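Local structure of protocatechuate decarboxylase (Klebsiella pneumoniae, 5O3M) at residues 167-172 with 335-340; 346-351 with 376-381; 438-443 with 483-488. The protein decarboxylates protocatechuate (3,4-dihydroxybenzoate) as a UbiD-type, prenylated-flavin-dependent enzyme and can be used to carboxylate catechols at the para position. All blocks are in the same frame, centred on the assembly; numbering follows the deposited sequence.

How the contacts relate
All three contacts are buried, yet they differ with their place in the fold. Contacts 1 and 2 lie toward the middle of the chain and flank the same pentane-1,5-diol: contact 1 joins strands 168-177 and 337-339, and contact 2 joins helix 344-366, next in the chain, to the turn after strand 371-376. They touch where Leu171 packs on Leu350 and Glu346. Contact 3 sits about 33 Å from the centre of the chain, beside a second diol. Contacts 2 and 3 both meet the second subunit, whereas no other protein chain touches contact 1. Contact 1 is mostly apolar, contact 2 rests on histidine and threonine polar groups, and contact 3 turns on one arginine.

Contact 1: 167-172 with 335-340; sequences PFFCLG and AILQTL. With 9JE (pentane-1,5-diol), chain G.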
loop_
_atom_site.group_PDB
_atom_site.type_symbol
_atom_site.label_atom_id
_atom_site.label_comp_id
_atom_site.label_asym_id
_atom_site.label_seq_id
_atom_site.Cartn_x
_atom_site.Cartn_y
_atom_site.Cartn_z
ATOM N N PRO A 167 -43.184 -16.861 -15.593
ATOM C CA PRO A 167 -43.538 -17.563 -14.348
ATOM C C PRO A 167 -42.486 -18.606 -13.972
ATOM O O PRO A 167 -41.940 -19.295 -14.837
ATOM C CB PRO A 167 -44.887 -18.226 -14.676
ATOM C CG PRO A 167 -45.356 -17.600 -15.969
ATOM C CD PRO A 167 -44.140 -17.110 -16.687
ATOM N N PHE A 168 -42.220 -18.743 -12.664
ATOM C CA PHE A 168 -41.210 -19.677 -12.163
ATOM C C PHE A 168 -41.764 -20.648 -11.122
ATOM O O PHE A 168 -42.637 -20.295 -10.321
ATOM C CB PHE A 168 -40.019 -18.932 -11.518
ATOM C CG PHE A 168 -38.983 -18.465 -12.502
ATOM C CD1 PHE A 168 -39.167 -17.287 -13.219
ATOM C CD2 PHE A 168 -37.815 -19.193 -12.694
ATOM C CE1 PHE A 168 -38.212 -16.854 -14.126
ATOM C CE2 PHE A 168 -36.845 -18.759 -13.599
ATOM C CZ PHE A 168 -37.054 -17.590 -14.316
ATOM N N PHE A 169 -41.237 -21.873 -11.137
ATOM C CA PHE A 169 -41.166 -22.720 -9.953
ATOM C C PHE A 169 -39.740 -22.641 -9.423
ATOM O O PHE A 169 -38.784 -22.917 -10.164
ATOM C CB PHE A 169 -41.530 -24.175 -10.266
ATOM C CG PHE A 169 -42.861 -24.341 -10.982
ATOM C CD1 PHE A 169 -44.061 -24.170 -10.307
ATOM C CD2 PHE A 169 -42.901 -24.683 -12.325
ATOM C CE1 PHE A 169 -45.279 -24.326 -10.963
ATOM C CE2 PHE A 169 -44.102 -24.833 -12.983
ATOM C CZ PHE A 169 -45.299 -24.666 -12.294
ATOM N N CYS A 170 -39.593 -22.256 -8.154
ATOM C CA CYS A 170 -38.277 -21.981 -7.582
ATOM C C CYS A 170 -37.786 -23.042 -6.613
ATOM O O CYS A 170 -36.654 -22.939 -6.135
ATOM C CB CYS A 170 -38.270 -20.618 -6.876
ATOM S SG CYS A 170 -38.451 -19.199 -7.999
ATOM N N LEU A 171 -38.582 -24.060 -6.309
ATOM C CA LEU A 171 -38.147 -25.081 -5.361
ATOM C C LEU A 171 -38.335 -26.471 -5.952
ATOM O O LEU A 171 -38.876 -27.379 -5.319
ATOM C CB LEU A 171 -38.881 -24.927 -4.031
ATOM C CG LEU A 171 -38.310 -23.871 -3.082
ATOM C CD1 LEU A 171 -39.116 -23.812 -1.822
ATOM C CD2 LEU A 171 -36.825 -24.156 -2.756
ATOM N N GLY A 172 -37.873 -26.653 -7.191
ATOM C CA GLY A 172 -38.000 -27.921 -7.881
ATOM C C GLY A 172 -36.858 -28.881 -7.613
ATOM O O GLY A 172 -35.703 -28.606 -7.967
ATOM N N ALA A 335 -53.567 -30.057 -3.519
ATOM C CA ALA A 335 -52.117 -29.915 -3.582
ATOM C C ALA A 335 -51.665 -28.503 -3.210
ATOM O O ALA A 335 -52.276 -27.506 -3.598
ATOM C CB ALA A 335 -51.619 -30.285 -4.982
ATOM N N ILE A 336 -50.603 -28.424 -2.418
ATOM C CA ILE A 336 -49.923 -27.159 -2.158
ATOM C C ILE A 336 -48.842 -26.983 -3.212
ATOM O O ILE A 336 -48.097 -27.924 -3.511
ATOM C CB ILE A 336 -49.310 -27.133 -0.749
ATOM C CG1 ILE A 336 -50.387 -27.299 0.314
ATOM C CG2 ILE A 336 -48.514 -25.832 -0.542
ATOM C CD1 ILE A 336 -49.851 -27.788 1.625
ATOM N N LEU A 337 -48.752 -25.785 -3.779
ATOM C CA LEU A 337 -47.605 -25.398 -4.593
ATOM C C LEU A 337 -46.655 -24.584 -3.721
ATOM O O LEU A 337 -46.999 -23.479 -3.281
ATOM C CB LEU A 337 -48.021 -24.602 -5.827
ATOM C CG LEU A 337 -46.706 -24.249 -6.517
ATOM C CD1 LEU A 337 -46.380 -25.223 -7.634
ATOM C CD2 LEU A 337 -46.698 -22.823 -6.989
ATOM N N GLN A 338 -45.465 -25.122 -3.465
ATOM C CA GLN A 338 -44.478 -24.470 -2.605
ATOM C C GLN A 338 -43.353 -23.894 -3.455
ATOM O O GLN A 338 -42.838 -24.572 -4.352
ATOM C CB GLN A 338 -43.916 -25.446 -1.573
ATOM C CG GLN A 338 -42.772 -24.893 -0.759
ATOM C CD GLN A 338 -42.175 -25.933 0.189
ATOM O OE1 GLN A 338 -42.374 -27.133 0.022
ATOM N NE2 GLN A 338 -41.440 -25.464 1.190
ATOM N N THR A 339 -43.008 -22.638 -3.197
ATOM C CA THR A 339 -41.911 -21.966 -3.881
ATOM C C THR A 339 -41.318 -20.963 -2.895
ATOM O O THR A 339 -41.518 -21.085 -1.684
ATOM C CB THR A 339 -42.404 -21.335 -5.199
ATOM O OG1 THR A 339 -41.297 -20.766 -5.915
ATOM C CG2 THR A 339 -43.440 -20.267 -4.923
ATOM N N LEU A 340 -40.591 -19.965 -3.398
ATOM C CA LEU A 340 -39.979 -18.989 -2.507
ATOM C C LEU A 340 -40.074 -17.593 -3.114
ATOM O O LEU A 340 -40.332 -17.426 -4.307
ATOM C CB LEU A 340 -38.513 -19.362 -2.198
ATOM C CG LEU A 340 -37.580 -19.709 -3.372
ATOM C CD1 LEU A 340 -37.351 -18.501 -4.278
ATOM C CD2 LEU A 340 -36.263 -20.236 -2.840
HETATM C C02 9JE G . -29.622 -23.679 -3.801
HETATM C C03 9JE G . -30.975 -23.416 -3.167
HETATM C C04 9JE G . -31.656 -22.148 -3.678
HETATM C C05 9JE G . -32.841 -22.423 -4.610
HETATM C C06 9JE G . -33.399 -21.157 -5.277
HETATM O O01 9JE G . -28.653 -23.671 -2.790
HETATM O O07 9JE G . -34.311 -21.488 -6.304
HETATM O O HOH W 1 -42.055 -19.198 -7.755
HETATM O O HOH W 2 -41.421 -24.502 -6.717
#
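Cys170 and Thr339 meet where strand 168-172 passes strand 337-339 at 83°, too steeply for the two to pair as neighbours in one sheet. Contact is therefore made by side chains and isolated polar groups. Thr339 OG1, carried anti to its own N (chi1 -176°), accepts a bent hydrogen bond of 3.2 Å from Cys170 N. Farther along, a water takes the N-H of Leu171 and donates to Gln338 O, bridging two backbones that do not bond directly.

Apolar groups fill both flanks of this polar centre. On one, Leu337 lies across Phe169 at about a right angle, bringing its CD1 to 3.6 Å from Phe169 CE1 in an oblique approach to the ring. On the other, Leu340 CG occupies the position between N and the carbonyl carbon (chi1 49°), which turns the two methyls back toward strand 168-172. One of them, CD1, presses tightly on Cys170 CB at 3.5 Å; the other, CD2, lies 4.0 Å from Leu171 CD2, these two leucines also crossing nearly perpendicularly. Leu171 CD1 meanwhile reaches Thr339 O at 3.6 Å. Leu171 also packs against Glu346 and Leu350 of helix 344-366, and the amide oxygen of Gln338 is held by Leu232 N.

Cys170 O faces the bound diol and accepts a 2.8 Å hydrogen bond from its O07, while Leu340 CD2 lines the same pocket. The crossing thus joins a strand of the large antiparallel sheet to a strand outermost, within this chain, in the small mixed sheet, at a diol pocket within the Rift-related region of the UbiD family.

Contact 2: 346-351 with 376-381; sequences EHTTLA and AHTAGG. With 9JE (pentane-1,5-diol), chain G.
His347 and Gly381 join helix 344-366 to the turn that links the antiparallel strands 371-376 and 385-390, in the C-terminal mixed sheet of this UbiD-family protein. The imidazole swings out from the helix with CG anti to the backbone N (chi1 -172°), a conformation that brings ND1 to Gly381 O for a 2.9 Å hydrogen bond. The acceptor lies almost exactly in the ring plane, and the donor in turn lies in the carbonyl plane, so the bond limits rotation of the ring about chi2. Phe310 stacks on the same imidazole. Gly381 itself has positive phi, a backbone shape that favours glycine.

One residue along, Thr348 points toward the turn. Its CG2 takes the place anti to N, leaving OG1 beside the N (chi1 -65°) and 2.8 Å from Thr378 OG1. The proton of Thr348 has more than one acceptor within reach, so this bond is not settled; a weak hydrogen bond runs to Gly344 O, and Thr378 OG1 is also bonded to Glu345. The two side chains meet at a slant, Thr348 CG2 lying 3.6 Å from Thr378 CA. A water lies within hydrogen-bonding distance of both Thr348 OG1 and Thr378 O.

The turn is braced from within by His377, whose ND1 accepts the N-H of Ala379 at 2.9 Å close to the ring plane, while NE2 is bonded to Ser430. Asp431 of the second subunit packs against His377, Thr378 and Ala379. On the far side of the imidazole from Gly381 lies the bound diol, where His347 CD2 comes within 3.5 Å of C04.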
loop_
_atom_site.group_PDB
_atom_site.type_symbol
_atom_site.label_atom_id
_atom_site.label_comp_id
_atom_site.label_asym_id
_atom_site.label_seq_id
_atom_site.Cartn_x
_atom_site.Cartn_y
_atom_site.Cartn_z
ATOM N N GLU A 346 -34.874 -17.396 2.629
ATOM C CA GLU A 346 -35.040 -18.788 2.234
ATOM C C GLU A 346 -33.802 -19.306 1.513
ATOM O O GLU A 346 -33.370 -20.438 1.753
ATOM C CB GLU A 346 -36.290 -18.945 1.363
ATOM C CG GLU A 346 -36.683 -20.402 1.122
ATOM C CD GLU A 346 -38.187 -20.661 1.321
ATOM O OE1 GLU A 346 -38.991 -19.699 1.290
ATOM O OE2 GLU A 346 -38.552 -21.832 1.531
ATOM N N HIS A 347 -33.192 -18.480 0.649
ATOM C CA HIS A 347 -31.916 -18.875 0.043
ATOM C C HIS A 347 -30.802 -18.934 1.090
ATOM O O HIS A 347 -29.974 -19.856 1.086
ATOM C CB HIS A 347 -31.546 -17.907 -1.097
ATOM C CG HIS A 347 -30.357 -18.345 -1.894
ATOM N ND1 HIS A 347 -29.058 -18.150 -1.465
ATOM C CD2 HIS A 347 -30.270 -18.998 -3.080
ATOM C CE1 HIS A 347 -28.224 -18.658 -2.359
ATOM N NE2 HIS A 347 -28.935 -19.177 -3.349
ATOM N N THR A 348 -30.763 -17.959 1.997
ATOM C CA THR A 348 -29.757 -17.959 3.053
ATOM C C THR A 348 -29.749 -19.280 3.814
ATOM O O THR A 348 -28.682 -19.861 4.062
ATOM C CB THR A 348 -30.014 -16.801 4.013
ATOM O OG1 THR A 348 -29.825 -15.557 3.319
ATOM C CG2 THR A 348 -29.067 -16.893 5.225
ATOM N N THR A 349 -30.936 -19.752 4.223
ATOM C CA THR A 349 -31.037 -21.046 4.894
ATOM C C THR A 349 -30.475 -22.166 4.027
ATOM O O THR A 349 -29.605 -22.929 4.457
ATOM C CB THR A 349 -32.496 -21.351 5.243
ATOM O OG1 THR A 349 -32.981 -20.386 6.186
ATOM C CG2 THR A 349 -32.611 -22.791 5.816
ATOM N N LEU A 350 -30.990 -22.296 2.804
ATOM C CA LEU A 350 -30.668 -23.458 1.978
ATOM C C LEU A 350 -29.206 -23.457 1.542
ATOM O O LEU A 350 -28.546 -24.501 1.595
ATOM C CB LEU A 350 -31.599 -23.512 0.763
ATOM C CG LEU A 350 -33.073 -23.736 1.115
ATOM C CD1 LEU A 350 -33.962 -23.621 -0.141
ATOM C CD2 LEU A 350 -33.244 -25.099 1.784
ATOM N N ALA A 351 -28.677 -22.308 1.096
ATOM C CA ALA A 351 -27.260 -22.259 0.737
ATOM C C ALA A 351 -26.351 -22.093 1.949
ATOM O O ALA A 351 -25.213 -22.582 1.931
ATOM C CB ALA A 351 -26.984 -21.126 -0.243
ATOM N N ALA A 376 -22.708 -18.080 7.728
ATOM C CA ALA A 376 -22.765 -17.698 6.318
ATOM C C ALA A 376 -23.815 -16.603 6.230
ATOM O O ALA A 376 -24.989 -16.853 5.938
ATOM C CB ALA A 376 -23.120 -18.893 5.429
ATOM N N HIS A 377 -23.368 -15.377 6.477
ATOM C CA HIS A 377 -24.267 -14.276 6.798
ATOM C C HIS A 377 -25.345 -14.099 5.731
ATOM O O HIS A 377 -25.084 -14.203 4.523
ATOM C CB HIS A 377 -23.450 -12.993 6.964
ATOM C CG HIS A 377 -24.134 -11.922 7.757
ATOM N ND1 HIS A 377 -25.282 -11.288 7.325
ATOM C CD2 HIS A 377 -23.802 -11.341 8.932
ATOM C CE1 HIS A 377 -25.648 -10.386 8.216
ATOM N NE2 HIS A 377 -24.759 -10.392 9.197
ATOM N N THR A 378 -26.569 -13.817 6.194
ATOM C CA THR A 378 -27.689 -13.591 5.283
ATOM C C THR A 378 -27.429 -12.409 4.352
ATOM O O THR A 378 -27.978 -12.357 3.248
ATOM C CB THR A 378 -28.987 -13.364 6.082
ATOM O OG1 THR A 378 -30.113 -13.443 5.207
ATOM C CG2 THR A 378 -29.000 -11.978 6.724
ATOM N N ALA A 379 -26.614 -11.439 4.776
ATOM C CA ALA A 379 -26.331 -10.309 3.894
ATOM C C ALA A 379 -25.491 -10.722 2.694
ATOM O O ALA A 379 -25.430 -9.985 1.710
ATOM C CB ALA A 379 -25.633 -9.180 4.653
ATOM N N GLY A 380 -24.850 -11.882 2.756
ATOM C CA GLY A 380 -24.239 -12.470 1.588
ATOM C C GLY A 380 -25.092 -13.547 0.935
ATOM O O GLY A 380 -24.584 -14.323 0.119
ATOM N N GLY A 381 -26.387 -13.596 1.261
ATOM C CA GLY A 381 -27.242 -14.658 0.745
ATOM C C GLY A 381 -26.777 -16.048 1.117
ATOM O O GLY A 381 -27.168 -17.024 0.466
HETATM C C02 9JE G . -29.622 -23.679 -3.801
HETATM C C03 9JE G . -30.975 -23.416 -3.167
HETATM C C04 9JE G . -31.656 -22.148 -3.678
HETATM C C05 9JE G . -32.841 -22.423 -4.610
HETATM C C06 9JE G . -33.399 -21.157 -5.277
HETATM O O01 9JE G . -28.653 -23.671 -2.790
HETATM O O07 9JE G . -34.311 -21.488 -6.304
HETATM O O HOH W 3 -30.214 -13.423 1.749
#

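Contact 3: 438-443 with 483-488; sequences TTRMQG and CTVPWA. With 9JE (pentane-1,5-diol), chain H.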
loop_
_atom_site.group_PDB
_atom_site.type_symbol
_atom_site.label_atom_id
_atom_site.label_comp_id
_atom_site.label_asym_id
_atom_site.label_seq_id
_atom_site.Cartn_x
_atom_site.Cartn_y
_atom_site.Cartn_z
ATOM N N THR A 438 -15.544 -1.928 15.158
ATOM C CA THR A 438 -15.363 -0.558 15.624
ATOM C C THR A 438 -14.327 -0.434 16.741
ATOM O O THR A 438 -13.511 0.502 16.734
ATOM C CB THR A 438 -16.718 -0.013 16.087
ATOM O OG1 THR A 438 -17.645 -0.088 14.997
ATOM C CG2 THR A 438 -16.611 1.437 16.615
ATOM N N THR A 439 -14.315 -1.367 17.690
ATOM C CA THR A 439 -13.450 -1.261 18.862
ATOM C C THR A 439 -12.307 -2.271 18.862
ATOM O O THR A 439 -11.439 -2.188 19.731
ATOM C CB THR A 439 -14.277 -1.420 20.160
ATOM O OG1 THR A 439 -14.780 -2.759 20.259
ATOM C CG2 THR A 439 -15.472 -0.448 20.199
ATOM N N ARG A 440 -12.283 -3.206 17.918
ATOM C CA ARG A 440 -11.305 -4.297 17.835
ATOM C C ARG A 440 -10.745 -4.403 16.417
ATOM O O ARG A 440 -10.613 -5.482 15.829
ATOM C CB ARG A 440 -11.933 -5.620 18.271
ATOM C CG ARG A 440 -12.333 -5.627 19.759
ATOM C CD ARG A 440 -13.084 -6.881 20.122
ATOM N NE ARG A 440 -13.346 -6.996 21.551
ATOM C CZ ARG A 440 -13.872 -8.085 22.097
ATOM N NH1 ARG A 440 -14.179 -9.123 21.314
ATOM N NH2 ARG A 440 -14.080 -8.140 23.405
ATOM N N MET A 441 -10.382 -3.261 15.854
ATOM C CA MET A 441 -9.925 -3.215 14.474
ATOM C C MET A 441 -9.238 -1.876 14.266
ATOM O O MET A 441 -9.783 -0.842 14.669
ATOM C CB MET A 441 -11.124 -3.402 13.507
ATOM C CG MET A 441 -10.779 -3.516 12.022
ATOM S SD MET A 441 -10.820 -1.907 11.166
ATOM C CE MET A 441 -12.551 -1.807 10.713
ATOM N N GLN A 442 -8.048 -1.898 13.660
ATOM C CA GLN A 442 -7.394 -0.693 13.147
ATOM C C GLN A 442 -7.206 -0.867 11.651
ATOM O O GLN A 442 -6.597 -1.847 11.214
ATOM C CB GLN A 442 -6.060 -0.427 13.857
ATOM C CG GLN A 442 -6.260 0.096 15.273
ATOM C CD GLN A 442 -6.755 1.532 15.290
ATOM O OE1 GLN A 442 -6.457 2.296 14.369
ATOM N NE2 GLN A 442 -7.502 1.923 16.351
ATOM N N GLY A 443 -7.761 0.069 10.868
ATOM C CA GLY A 443 -7.900 -0.149 9.436
ATOM C C GLY A 443 -6.591 -0.448 8.720
ATOM O O GLY A 443 -6.578 -1.231 7.761
ATOM N N CYS A 483 -11.092 -8.834 13.355
ATOM C CA CYS A 483 -11.601 -8.137 14.528
ATOM C C CYS A 483 -11.450 -8.978 15.799
ATOM O O CYS A 483 -12.209 -8.818 16.757
ATOM C CB CYS A 483 -13.058 -7.727 14.290
ATOM S SG CYS A 483 -13.306 -6.860 12.647
ATOM N N THR A 484 -10.475 -9.890 15.820
ATOM C CA THR A 484 -10.086 -10.566 17.053
ATOM C C THR A 484 -9.089 -9.692 17.816
ATOM O O THR A 484 -8.264 -8.995 17.217
ATOM C CB THR A 484 -9.491 -11.950 16.758
ATOM O OG1 THR A 484 -8.222 -11.819 16.093
ATOM C CG2 THR A 484 -10.448 -12.747 15.841
ATOM N N VAL A 485 -9.206 -9.698 19.136
ATOM C CA VAL A 485 -8.253 -8.967 19.974
ATOM C C VAL A 485 -6.879 -9.623 19.846
ATOM O O VAL A 485 -6.777 -10.864 19.927
ATOM C CB VAL A 485 -8.726 -8.962 21.440
ATOM C CG1 VAL A 485 -7.709 -8.265 22.330
ATOM C CG2 VAL A 485 -10.127 -8.333 21.575
ATOM N N PRO A 486 -5.802 -8.863 19.613
ATOM C CA PRO A 486 -4.459 -9.461 19.620
ATOM C C PRO A 486 -4.195 -10.192 20.929
ATOM O O PRO A 486 -4.469 -9.675 22.012
ATOM C CB PRO A 486 -3.530 -8.248 19.453
ATOM C CG PRO A 486 -4.379 -7.203 18.743
ATOM C CD PRO A 486 -5.775 -7.421 19.308
ATOM N N TRP A 487 -3.641 -11.402 20.823
ATOM C CA TRP A 487 -3.440 -12.238 22.003
ATOM C C TRP A 487 -2.836 -11.449 23.168
ATOM O O TRP A 487 -3.310 -11.531 24.308
ATOM C CB TRP A 487 -2.560 -13.439 21.647
ATOM C CG TRP A 487 -2.109 -14.174 22.886
ATOM C CD1 TRP A 487 -0.905 -14.046 23.520
ATOM C CD2 TRP A 487 -2.879 -15.102 23.666
ATOM N NE1 TRP A 487 -0.874 -14.840 24.642
ATOM C CE2 TRP A 487 -2.070 -15.497 24.759
ATOM C CE3 TRP A 487 -4.171 -15.635 23.548
ATOM C CZ2 TRP A 487 -2.502 -16.415 25.719
ATOM C CZ3 TRP A 487 -4.606 -16.547 24.508
ATOM C CH2 TRP A 487 -3.771 -16.927 25.583
ATOM N N ALA A 488 -1.806 -10.654 22.893
ATOM C CA ALA A 488 -1.058 -10.009 23.969
ATOM C C ALA A 488 -1.872 -8.955 24.707
ATOM O O ALA A 488 -1.528 -8.603 25.838
ATOM C CB ALA A 488 0.221 -9.377 23.395
HETATM C C02 9JE H . -11.908 -11.274 23.620
HETATM C C03 9JE H . -12.438 -12.552 24.246
HETATM C C04 9JE H . -12.707 -12.482 25.743
HETATM C C05 9JE H . -13.600 -13.707 26.060
HETATM C C06 9JE H . -13.842 -13.803 27.561
HETATM O O01 9JE H . -10.527 -11.293 23.899
HETATM O O07 9JE H . -13.679 -12.444 28.023
HETATM O O HOH W 4 -13.499 -10.020 18.685
#
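Arg440 and Val485 supply the side-chain packing. The arginine runs extended from CG to NE across the valine, and Val485 CG2 sits over one face of the guanidinium, offset toward its rim and 3.5 Å from Arg440 NE. A looser apolar touch lies on the other side of the Arg440 backbone, where Met441 CB comes within 4.2 Å of Cys483 SG.

Backbone contact takes the form of a CA-H...O interaction: Cys483 CA lies 3.1 Å from Arg440 O, with an angle of 148° at the hydrogen. It forms just where the chain leaves helix 430-439, Arg440 being the first residue with non-helical torsions.

The polar link between the segments is made through water. A molecule in the guanidinium plane accepts from Arg440 NH1 at 2.9 Å and donates to Cys483 O, tying the arginine's far end to the loop.

Charge and subunit contacts fix the rest of the group. NH2 forms a salt bridge with Asp424, and NE is bonded to Tyr313 of a second subunit, so all three guanidinium nitrogens have polar partners. That subunit's Lys416 also binds the carbonyls of Thr438 and Met441.

Beside the arginine lies the second pentane-1,5-diol, its C02 3.8 Å from Arg440 NH2. The arrangement is a diol pocket lined by this chain, next to the interface with a second subunit, built where a helix end of the C-terminal region meets the loop after strand 475-482.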